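Macrolide 2'-phosphotransferase MphH (Brachybacterium faecium, PDB 5UXD) probably transfers a phosphate from a guanine nucleotide to the 2'-hydroxyl of macrolide antibiotics, and is seen here in complex with azithromycin. Local coordinates at residues A[70-78]-A[131-140]; A[184-192]-A[252-260]. All coordinates share one frame; numbering follows the deposited sequence.

In the fold
Along the chain the two contacts follow one another, neither nesting nor crossing. Interaction 1 joins the end of helix 59-72 to the end of helix 119-133, closing a loop that carries strands 85-86, 91-94, 99-104 and 110-112. It thereby ties the sheet-bearing N-terminal part to the mostly helical remainder. Interaction 2 pairs the loop after helix 172-183 with the approach to helix 259-268. The loop it closes includes strands 193-195, 204-207 and 210-214 and helices 230-235 and 238-250. Although the centres are 21 Å apart, they share surroundings: L132 and V135 touch L194, just beyond segment 184-192, and H133 bonds Y248 in helix 238-250.

Interaction 1 (A[70-78]-A[131-140]); sequences AMLAPHLDV and QLHAVDAEAA
V135 meets M71 and L72, and L132 meets L72, in an apolar contact, while beside it Q131 grips the backbone at D77. The two methyls of V135 divide the work: CG1 meets the end of M71 tip to tip, with M71 CE 4.0 Å from V135 CG1, and CG2 takes L72, whose CD1 lies 3.7 Å from V135 CG2. H75 CB rests on this second methyl too. L72 CD1 also reaches L132 CD1 at 3.7 Å; the branched leucines fill the buried side, and the unbranched, flexible M71 bends toward V135 and A139. L76 swings CD2 onto the backbone of the helix end, 3.6 Å from L132 N.

Q131 makes the polar half. D77 N donates to Q131 OE1 at 2.6 Å, in the plane of the amide carbonyl and on a lone pair. Q131 OE1 also accepts from a water 2.5 Å away that in turn takes the N-H of V78. At the other end of the amide, Q131 NE2 gives a weak bond of 3.2 Å to D77 OD1, with carboxylate and amide planes 61° apart. Chi1 of Q131 lies off the staggered values at -110°, while the chain beyond CG runs extended to D77. A second water bridges the carbonyls of H75 and Q131, and H75 ND1 bonds weakly back to M71 O.

Farther out, W217 lies against both L72 and L132, and D136 caps helix 137-141 through A139 N. The contact is consistent with a kinase-like fold, in which the loop after helix C packs on helix E. Glutamine suits its place because one amide can both accept and donate: D77 N and a water on OE1, with the weak NE2 bond, favour one rotation, holding D77 directly and V78 through the water.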
loop_
_atom_site.group_PDB
_atom_site.type_symbol
_atom_site.label_atom_id
_atom_site.label_comp_id
_atom_site.label_asym_id
_atom_site.label_seq_id
_atom_site.Cartn_x
_atom_site.Cartn_y
_atom_site.Cartn_z
ATOM N N ALA A 70 -5.180 -0.324 14.903
ATOM C CA ALA A 70 -5.517 0.085 16.264
ATOM C C ALA A 70 -4.372 0.848 16.921
ATOM O O ALA A 70 -4.594 1.876 17.573
ATOM C CB ALA A 70 -5.888 -1.137 17.100
ATOM N N MET A 71 -3.146 0.374 16.771
ATOM C CA MET A 71 -2.026 1.052 17.402
ATOM C C MET A 71 -1.559 2.299 16.678
ATOM O O MET A 71 -0.949 3.164 17.281
ATOM C CB MET A 71 -0.819 0.114 17.525
ATOM C CG MET A 71 -0.120 -0.198 16.213
ATOM S SD MET A 71 1.362 0.783 15.841
ATOM C CE MET A 71 1.523 1.740 17.329
ATOM N N LEU A 72 -1.894 2.408 15.402
ATOM C CA LEU A 72 -1.345 3.482 14.578
ATOM C C LEU A 72 -2.190 4.751 14.628
ATOM O O LEU A 72 -1.639 5.856 14.649
ATOM C CB LEU A 72 -1.199 2.995 13.134
ATOM C CG LEU A 72 -0.709 3.931 12.040
ATOM C CD1 LEU A 72 0.665 4.502 12.389
ATOM C CD2 LEU A 72 -0.676 3.152 10.729
ATOM N N ALA A 73 -3.512 4.606 14.686
ATOM C CA ALA A 73 -4.407 5.760 14.600
ATOM C C ALA A 73 -4.080 6.899 15.570
ATOM O O ALA A 73 -4.119 8.063 15.135
ATOM C CB ALA A 73 -5.856 5.287 14.794
ATOM N N PRO A 74 -3.759 6.664 16.849
ATOM C CA PRO A 74 -3.428 7.798 17.732
ATOM C C PRO A 74 -2.192 8.575 17.315
ATOM O O PRO A 74 -2.029 9.719 17.760
ATOM C CB PRO A 74 -3.216 7.132 19.099
ATOM C CG PRO A 74 -3.930 5.847 19.018
ATOM C CD PRO A 74 -3.800 5.397 17.601
ATOM N N HIS A 75 -1.320 8.008 16.485
ATOM C CA HIS A 75 -0.028 8.614 16.177
ATOM C C HIS A 75 0.009 9.339 14.840
ATOM O O HIS A 75 1.042 9.927 14.500
ATOM C CB HIS A 75 1.067 7.543 16.214
ATOM C CG HIS A 75 1.201 6.879 17.545
ATOM N ND1 HIS A 75 0.938 5.542 17.740
ATOM C CD2 HIS A 75 1.539 7.378 18.758
ATOM C CE1 HIS A 75 1.122 5.241 19.013
ATOM N NE2 HIS A 75 1.487 6.336 19.653
ATOM N N LEU A 76 -1.082 9.328 14.083
ATOM C CA LEU A 76 -1.147 10.015 12.800
ATOM C C LEU A 76 -2.235 11.079 12.835
ATOM O O LEU A 76 -3.340 10.834 13.329
ATOM C CB LEU A 76 -1.445 9.052 11.647
ATOM C CG LEU A 76 -0.489 7.922 11.282
ATOM C CD1 LEU A 76 -0.906 7.344 9.930
ATOM C CD2 LEU A 76 0.955 8.406 11.238
ATOM N N ASP A 77 -1.931 12.248 12.274
ATOM C CA ASP A 77 -2.948 13.284 12.176
ATOM C C ASP A 77 -3.977 12.952 11.104
ATOM O O ASP A 77 -5.170 13.227 11.281
ATOM C CB ASP A 77 -2.297 14.637 11.914
ATOM C CG ASP A 77 -1.470 15.109 13.086
ATOM O OD1 ASP A 77 -1.549 14.467 14.156
ATOM O OD2 ASP A 77 -0.739 16.108 12.937
ATOM N N VAL A 78 -3.550 12.339 9.996
ATOM C CA VAL A 78 -4.517 11.926 8.988
ATOM C C VAL A 78 -5.234 10.670 9.467
ATOM O O VAL A 78 -4.799 9.986 10.400
ATOM C CB VAL A 78 -3.867 11.709 7.609
ATOM C CG1 VAL A 78 -3.199 12.985 7.129
ATOM C CG2 VAL A 78 -2.872 10.567 7.657
ATOM N N GLN A 131 5.474 11.416 10.055
ATOM C CA GLN A 131 4.687 10.990 11.211
ATOM C C GLN A 131 4.603 9.473 11.283
ATOM O O GLN A 131 4.746 8.887 12.365
ATOM C CB GLN A 131 3.275 11.592 11.157
ATOM C CG GLN A 131 3.017 12.661 12.207
ATOM C CD GLN A 131 1.544 12.779 12.601
ATOM O OE1 GLN A 131 0.649 12.565 11.785
ATOM N NE2 GLN A 131 1.296 13.126 13.861
ATOM N N LEU A 132 4.370 8.821 10.143
ATOM C CA LEU A 132 4.343 7.361 10.121
ATOM C C LEU A 132 5.692 6.786 10.539
ATOM O O LEU A 132 5.761 5.840 11.333
ATOM C CB LEU A 132 3.955 6.869 8.726
ATOM C CG LEU A 132 3.970 5.348 8.567
ATOM C CD1 LEU A 132 2.891 4.692 9.413
ATOM C CD2 LEU A 132 3.865 4.914 7.116
ATOM N N HIS A 133 6.780 7.351 10.010
ATOM C CA HIS A 133 8.106 6.811 10.275
ATOM C C HIS A 133 8.587 7.105 11.687
ATOM O O HIS A 133 9.571 6.498 12.125
ATOM C CB HIS A 133 9.089 7.361 9.244
ATOM C CG HIS A 133 8.874 6.805 7.869
ATOM N ND1 HIS A 133 9.761 7.005 6.833
ATOM C CD2 HIS A 133 7.874 6.037 7.367
ATOM C CE1 HIS A 133 9.317 6.385 5.754
ATOM N NE2 HIS A 133 8.172 5.792 6.052
ATOM N N ALA A 134 7.921 8.017 12.402
ATOM C CA ALA A 134 8.238 8.292 13.800
ATOM C C ALA A 134 7.617 7.283 14.757
ATOM O O ALA A 134 7.956 7.293 15.950
ATOM C CB ALA A 134 7.775 9.704 14.168
ATOM N N VAL A 135 6.733 6.414 14.263
ATOM C CA VAL A 135 5.986 5.503 15.129
ATOM C C VAL A 135 6.937 4.491 15.755
ATOM O O VAL A 135 7.853 3.990 15.095
ATOM C CB VAL A 135 4.872 4.804 14.328
ATOM C CG1 VAL A 135 4.296 3.622 15.112
ATOM C CG2 VAL A 135 3.773 5.784 13.958
ATOM N N ASP A 136 6.714 4.190 17.041
ATOM C CA ASP A 136 7.576 3.293 17.802
ATOM C C ASP A 136 7.685 1.934 17.114
ATOM O O ASP A 136 6.684 1.234 16.931
ATOM C CB ASP A 136 7.015 3.152 19.221
ATOM C CG ASP A 136 7.814 2.196 20.085
ATOM O OD1 ASP A 136 9.041 2.374 20.235
ATOM O OD2 ASP A 136 7.200 1.269 20.639
ATOM N N ALA A 137 8.907 1.560 16.735
ATOM C CA ALA A 137 9.089 0.375 15.899
ATOM C C ALA A 137 8.865 -0.915 16.679
ATOM O O ALA A 137 8.466 -1.926 16.092
ATOM C CB ALA A 137 10.479 0.387 15.262
ATOM N N GLU A 138 9.091 -0.904 17.992
ATOM C CA GLU A 138 8.836 -2.109 18.776
ATOM C C GLU A 138 7.343 -2.364 18.927
ATOM O O GLU A 138 6.895 -3.515 18.861
ATOM C CB GLU A 138 9.519 -2.007 20.138
ATOM C CG GLU A 138 11.036 -1.919 20.042
ATOM C CD GLU A 138 11.669 -3.069 19.262
ATOM O OE1 GLU A 138 12.795 -2.878 18.749
ATOM O OE2 GLU A 138 11.067 -4.164 19.172
ATOM N N ALA A 139 6.553 -1.302 19.118
ATOM C CA ALA A 139 5.109 -1.464 19.122
ATOM C C ALA A 139 4.597 -1.841 17.741
ATOM O O ALA A 139 3.630 -2.598 17.633
ATOM C CB ALA A 139 4.431 -0.183 19.613
ATOM N N ALA A 140 5.237 -1.345 16.681
ATOM C CA ALA A 140 4.872 -1.788 15.338
ATOM C C ALA A 140 5.079 -3.290 15.193
ATOM O O ALA A 140 4.203 -4.002 14.689
ATOM C CB ALA A 140 5.682 -1.025 14.290
HETATM O O HOH W 1 3.911 9.857 14.689
HETATM O O HOH W 2 -0.297 12.268 9.493
#

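Interaction 2 (A[184-192]-A[252-260]); sequences DDGCWPGHS and GGRPWPGLA
W256 and H191 both turn CG into the space between their own backbone N and carbonyl carbon (chi1 51° and 69°), which carries each ring across to the opposite segment. The indole is thereby laid along C187 to P189. W256 NE1 donates to C187 O at 2.9 Å, approaching from well above the carbonyl plane (63° out of it) rather than on a lone pair. P189 covers one face of the same ring: its CA stands 4.0 Å from the centroid of the W256 six-membered ring, a CH-pi contact, and P189 CB touches W256 CH2 at 3.6 Å. A broad ring with one N-H serves both neighbours, and the rigid proline offers it a flat, C-H-rich surface.

H191 continues the contact toward R254. The guanidinium crosses it at a slant, with R254 NE above one face of the imidazole and R254 NH2 3.2 Å from H191 CD2. A water held at the imidazole edge, 2.9 Å from H191 NE2, accepts from the backbone N-H of R254.

At the other end, a type I turn from W256 to L259 presents G258, which, lacking a side chain, lets G186 O come within 3.6 Å of G258 CA. A water joins G186 O to G258 N. An Asx turn at D184 shapes the facing loop.

This is structural packing away from the annotated sites. W188, whose CB points away from segment 252-260, stacks its ring on W181 and meets W157, while D184 forms a salt bridge with R261, so the loop between helix 172-183 and strand 193-195 is held against the start of helix 259-268.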
loop_
_atom_site.group_PDB
_atom_site.type_symbol
_atom_site.label_atom_id
_atom_site.label_comp_id
_atom_site.label_asym_id
_atom_site.label_seq_id
_atom_site.Cartn_x
_atom_site.Cartn_y
_atom_site.Cartn_z
ATOM N N ASP A 184 25.982 -0.617 -4.689
ATOM C CA ASP A 184 26.239 0.794 -4.386
ATOM C C ASP A 184 25.825 1.105 -2.951
ATOM O O ASP A 184 24.636 1.303 -2.651
ATOM C CB ASP A 184 25.513 1.697 -5.377
ATOM C CG ASP A 184 25.642 3.160 -5.028
ATOM O OD1 ASP A 184 26.636 3.532 -4.361
ATOM O OD2 ASP A 184 24.739 3.933 -5.419
ATOM N N ASP A 185 26.828 1.175 -2.069
ATOM C CA ASP A 185 26.581 1.450 -0.656
ATOM C C ASP A 185 25.803 2.740 -0.456
ATOM O O ASP A 185 25.065 2.870 0.526
ATOM C CB ASP A 185 27.906 1.554 0.100
ATOM C CG ASP A 185 28.553 0.212 0.363
ATOM O OD1 ASP A 185 27.903 -0.841 0.202
ATOM O OD2 ASP A 185 29.738 0.229 0.737
ATOM N N GLY A 186 25.960 3.705 -1.367
ATOM C CA GLY A 186 25.301 4.991 -1.218
ATOM C C GLY A 186 23.787 4.956 -1.328
ATOM O O GLY A 186 23.130 5.886 -0.849
ATOM N N CYS A 187 23.213 3.906 -1.929
ATOM C CA CYS A 187 21.758 3.829 -2.084
ATOM C C CYS A 187 21.039 3.410 -0.810
ATOM O O CYS A 187 19.855 3.722 -0.646
ATOM C CB CYS A 187 21.380 2.819 -3.175
ATOM S SG CYS A 187 21.471 3.430 -4.861
ATOM N N TRP A 188 21.713 2.694 0.076
ATOM C CA TRP A 188 20.936 1.845 0.968
ATOM C C TRP A 188 20.739 2.483 2.340
ATOM O O TRP A 188 21.611 3.210 2.836
ATOM C CB TRP A 188 21.608 0.470 1.112
ATOM C CG TRP A 188 21.504 -0.238 -0.181
ATOM C CD1 TRP A 188 22.377 -0.163 -1.236
ATOM C CD2 TRP A 188 20.423 -1.060 -0.609
ATOM N NE1 TRP A 188 21.907 -0.917 -2.287
ATOM C CE2 TRP A 188 20.709 -1.474 -1.928
ATOM C CE3 TRP A 188 19.243 -1.504 0.001
ATOM C CZ2 TRP A 188 19.849 -2.307 -2.654
ATOM C CZ3 TRP A 188 18.393 -2.334 -0.719
ATOM C CH2 TRP A 188 18.707 -2.735 -2.030
ATOM N N PRO A 189 19.596 2.197 2.965
ATOM C CA PRO A 189 19.271 2.844 4.242
ATOM C C PRO A 189 20.141 2.351 5.382
ATOM O O PRO A 189 20.581 1.200 5.407
ATOM C CB PRO A 189 17.803 2.454 4.477
ATOM C CG PRO A 189 17.637 1.157 3.707
ATOM C CD PRO A 189 18.491 1.344 2.478
ATOM N N GLY A 190 20.347 3.244 6.351
ATOM C CA GLY A 190 21.046 2.943 7.587
ATOM C C GLY A 190 20.148 2.841 8.797
ATOM O O GLY A 190 20.656 2.699 9.918
ATOM N N HIS A 191 18.829 2.928 8.622
ATOM C CA HIS A 191 17.874 2.755 9.703
ATOM C C HIS A 191 16.575 2.262 9.086
ATOM O O HIS A 191 16.301 2.503 7.899
ATOM C CB HIS A 191 17.648 4.054 10.504
ATOM C CG HIS A 191 16.914 5.129 9.751
ATOM N ND1 HIS A 191 17.440 5.766 8.645
ATOM C CD2 HIS A 191 15.696 5.692 9.963
ATOM C CE1 HIS A 191 16.581 6.670 8.207
ATOM N NE2 HIS A 191 15.512 6.641 8.984
ATOM N N SER A 192 15.813 1.525 9.893
ATOM C CA SER A 192 14.522 0.924 9.596
ATOM C C SER A 192 13.412 1.669 10.321
ATOM O O SER A 192 13.598 2.167 11.437
ATOM C CB SER A 192 14.496 -0.551 10.000
ATOM O OG SER A 192 15.524 -1.276 9.361
ATOM N N GLY A 252 11.000 15.186 11.206
ATOM C CA GLY A 252 11.842 14.227 11.886
ATOM C C GLY A 252 12.366 13.107 11.009
ATOM O O GLY A 252 13.123 12.264 11.507
ATOM N N GLY A 253 11.972 13.067 9.734
ATOM C CA GLY A 253 12.523 12.085 8.815
ATOM C C GLY A 253 14.004 12.303 8.572
ATOM O O GLY A 253 14.507 13.426 8.631
ATOM N N ARG A 254 14.726 11.200 8.333
ATOM C CA ARG A 254 16.185 11.208 8.210
ATOM C C ARG A 254 16.594 10.622 6.858
ATOM O O ARG A 254 17.065 9.479 6.770
ATOM C CB ARG A 254 16.833 10.464 9.379
ATOM C CG ARG A 254 16.563 11.166 10.728
ATOM C CD ARG A 254 17.205 10.475 11.939
ATOM N NE ARG A 254 16.744 9.101 12.093
ATOM C CZ ARG A 254 15.511 8.754 12.457
ATOM N NH1 ARG A 254 14.596 9.683 12.709
ATOM N NH2 ARG A 254 15.188 7.470 12.563
ATOM N N PRO A 255 16.435 11.386 5.779
ATOM C CA PRO A 255 16.833 10.886 4.461
ATOM C C PRO A 255 18.347 10.900 4.332
ATOM O O PRO A 255 19.049 11.505 5.143
ATOM C CB PRO A 255 16.177 11.882 3.498
ATOM C CG PRO A 255 16.150 13.157 4.261
ATOM C CD PRO A 255 15.950 12.775 5.721
ATOM N N TRP A 256 18.851 10.188 3.324
ATOM C CA TRP A 256 20.281 10.109 3.048
ATOM C C TRP A 256 20.546 10.557 1.609
ATOM O O TRP A 256 19.628 10.579 0.780
ATOM C CB TRP A 256 20.814 8.682 3.280
ATOM C CG TRP A 256 20.013 7.604 2.559
ATOM C CD1 TRP A 256 20.346 6.991 1.387
ATOM C CD2 TRP A 256 18.749 7.031 2.967
ATOM N NE1 TRP A 256 19.373 6.078 1.037
ATOM C CE2 TRP A 256 18.391 6.077 1.993
ATOM C CE3 TRP A 256 17.898 7.229 4.062
ATOM C CZ2 TRP A 256 17.211 5.319 2.078
ATOM C CZ3 TRP A 256 16.732 6.472 4.151
ATOM C CH2 TRP A 256 16.394 5.536 3.155
ATOM N N PRO A 257 21.785 10.960 1.289
ATOM C CA PRO A 257 22.045 11.588 -0.024
ATOM C C PRO A 257 21.624 10.768 -1.235
ATOM O O PRO A 257 21.110 11.335 -2.198
ATOM C CB PRO A 257 23.564 11.802 -0.005
ATOM C CG PRO A 257 23.872 12.031 1.458
ATOM C CD PRO A 257 22.909 11.137 2.220
ATOM N N GLY A 258 21.839 9.464 -1.232
ATOM C CA GLY A 258 21.460 8.700 -2.404
ATOM C C GLY A 258 20.039 8.162 -2.394
ATOM O O GLY A 258 19.738 7.222 -3.137
ATOM N N LEU A 259 19.151 8.760 -1.584
ATOM C CA LEU A 259 17.801 8.210 -1.459
ATOM C C LEU A 259 17.032 8.303 -2.773
ATOM O O LEU A 259 16.336 7.350 -3.144
ATOM C CB LEU A 259 17.031 8.911 -0.336
ATOM C CG LEU A 259 15.637 8.395 0.071
ATOM C CD1 LEU A 259 15.394 8.618 1.564
ATOM C CD2 LEU A 259 14.546 9.050 -0.744
ATOM N N ALA A 260 17.131 9.424 -3.489
ATOM C CA ALA A 260 16.368 9.537 -4.729
ATOM C C ALA A 260 16.873 8.525 -5.751
ATOM O O ALA A 260 16.071 7.875 -6.438
ATOM C CB ALA A 260 16.425 10.967 -5.277
HETATM O O HOH W 3 23.692 8.017 0.533
HETATM O O HOH W 4 13.408 8.567 8.812
#